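Local coordinates for 4-alpha-glucanotransferase (Aquifex aeolicus, PDB 1TZ7), which is an amylomaltase, or disproportionating enzyme, of the 4-alpha-glucanotransferase family, built round a parallel beta/alpha barrel, at residues I221-D226 with L299-R304. Numbering follows the deposited sequence.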
# COMPACT_ATOMS: atom_id res chain seq x y z
N ILE A 221 -2.57 9.93 16.05
CA ILE A 221 -1.89 9.03 15.13
C ILE A 221 -2.28 9.36 13.70
O ILE A 221 -3.47 9.35 13.34
CB ILE A 221 -2.25 7.56 15.46
CG1 ILE A 221 -1.72 7.18 16.85
CG2 ILE A 221 -1.66 6.61 14.40
CD1 ILE A 221 -2.39 5.97 17.44
N SER A 222 -1.27 9.67 12.87
CA SER A 222 -1.47 9.89 11.45
C SER A 222 -1.19 8.61 10.68
O SER A 222 -0.23 7.89 11.00
CB SER A 222 -0.55 11.01 10.94
OG SER A 222 -0.85 12.25 11.55
N ILE A 223 -2.01 8.33 9.68
CA ILE A 223 -1.87 7.11 8.93
C ILE A 223 -1.20 7.38 7.60
O ILE A 223 -1.66 8.22 6.81
CB ILE A 223 -3.25 6.43 8.72
CG1 ILE A 223 -3.95 6.24 10.08
CG2 ILE A 223 -3.07 5.07 8.03
CD1 ILE A 223 -5.39 5.74 9.97
N VAL A 224 -0.11 6.67 7.35
CA VAL A 224 0.57 6.72 6.08
C VAL A 224 0.05 5.60 5.18
O VAL A 224 0.26 4.43 5.45
CB VAL A 224 2.10 6.57 6.26
CG1 VAL A 224 2.82 6.68 4.93
CG2 VAL A 224 2.63 7.61 7.25
N GLY A 225 -0.63 5.98 4.12
CA GLY A 225 -1.09 5.05 3.13
C GLY A 225 -0.18 5.01 1.93
O GLY A 225 0.78 5.77 1.85
N ASP A 226 -0.49 4.14 1.00
CA ASP A 226 0.44 3.77 -0.05
C ASP A 226 -0.27 3.79 -1.39
O ASP A 226 -1.27 3.10 -1.59
CB ASP A 226 0.99 2.37 0.23
CG ASP A 226 2.25 2.08 -0.56
OD1 ASP A 226 3.08 1.26 -0.08
OD2 ASP A 226 2.51 2.61 -1.66
N LEU A 299 -8.93 8.47 3.47
CA LEU A 299 -8.46 7.34 4.25
C LEU A 299 -7.22 7.68 5.06
O LEU A 299 -7.10 7.28 6.22
CB LEU A 299 -8.14 6.17 3.31
CG LEU A 299 -9.23 5.83 2.28
CD1 LEU A 299 -8.75 4.72 1.35
CD2 LEU A 299 -10.52 5.43 2.98
N PHE A 300 -6.29 8.42 4.45
CA PHE A 300 -4.93 8.56 4.99
C PHE A 300 -4.56 10.02 5.19
O PHE A 300 -5.15 10.92 4.60
CB PHE A 300 -3.92 7.92 4.04
CG PHE A 300 -4.32 6.56 3.56
CD1 PHE A 300 -4.52 6.33 2.21
CD2 PHE A 300 -4.49 5.52 4.45
CE1 PHE A 300 -4.89 5.07 1.76
CE2 PHE A 300 -4.86 4.26 4.01
CZ PHE A 300 -5.06 4.04 2.66
N ASP A 301 -3.57 10.25 6.04
CA ASP A 301 -3.00 11.58 6.24
C ASP A 301 -1.84 11.82 5.29
O ASP A 301 -1.69 12.91 4.74
CB ASP A 301 -2.55 11.73 7.68
CG ASP A 301 -3.67 11.54 8.65
OD1 ASP A 301 -3.83 10.41 9.16
OD2 ASP A 301 -4.46 12.46 8.95
N PHE A 302 -1.02 10.80 5.10
CA PHE A 302 0.09 10.87 4.16
C PHE A 302 -0.03 9.82 3.07
O PHE A 302 -0.53 8.70 3.30
CB PHE A 302 1.42 10.73 4.90
CG PHE A 302 1.72 11.87 5.86
CD1 PHE A 302 2.31 13.04 5.40
CD2 PHE A 302 1.40 11.76 7.20
CE1 PHE A 302 2.58 14.09 6.28
CE2 PHE A 302 1.67 12.81 8.08
CZ PHE A 302 2.26 13.97 7.61
N LEU A 303 0.42 10.17 1.88
CA LEU A 303 0.38 9.28 0.74
C LEU A 303 1.79 8.99 0.27
O LEU A 303 2.46 9.86 -0.27
CB LEU A 303 -0.42 9.91 -0.40
CG LEU A 303 -1.79 10.45 -0.01
CD1 LEU A 303 -2.47 11.09 -1.22
CD2 LEU A 303 -2.66 9.36 0.58
N ARG A 304 2.23 7.76 0.49
CA ARG A 304 3.52 7.32 -0.00
C ARG A 304 3.43 7.02 -1.48
O ARG A 304 2.64 6.18 -1.91
CB ARG A 304 3.99 6.08 0.76
CG ARG A 304 5.49 5.85 0.71
CD ARG A 304 5.92 4.47 1.16
NE ARG A 304 6.03 3.55 0.03
CZ ARG A 304 6.61 2.35 0.09
NH1 ARG A 304 6.66 1.58 -0.99
NH2 ARG A 304 7.12 1.91 1.24
O HOH W 1 -2.26 14.18 9.89
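Gly-225 is held through both its N and its O by the neighbouring strand: its N gives a hydrogen bond to Phe-302 O (2.8 Å), and its O takes one from Arg-304 N. Val-224, Gly-225 and Asp-226 pair in parallel register with Phe-302, Leu-303 and Arg-304. Further back, Ile-223 O accepts two amides at once, from Asp-301 N at 2.9 Å and, longer but straighter, from Phe-302 N at 3.2 Å.

Before the pairing starts, a side chain stands in for the backbone. With CG of Asp-301 beside its own N (chi1 -59°), Asp-301 OD1 accepts from Ile-223 N on its anti side, slightly out of the carboxylate plane, in a 2.8 Å bond that is nearly straight (168°). Its OD2 makes a salt bridge to Arg-213, and a water bound to Ser-222 OG also reaches OD2, by a weak bond.

Among apolar contacts, the Phe-300 ring lies flat between Gly-225 CA, a CH-pi contact 3.6 Å from the centroid, and Leu-299 CB on the opposite face; Ile-223 CG2 meets its edge.

Asp-226 and Arg-304 run side by side. Asp-226 OD1 sits over one face of the Arg-304 guanidinium, toward its rim, 3.7 Å from Arg-304 NH1, a long salt bridge of charge alone; Tyr-78 OH hydrogen-bonds that oxygen.

In the parallel beta/alpha barrel, strand 222-227 lies between 60-62 and 302-305, and 302-305 has 350-352 on its other side, while helix 192-218 packs against Ile-223 and Leu-299.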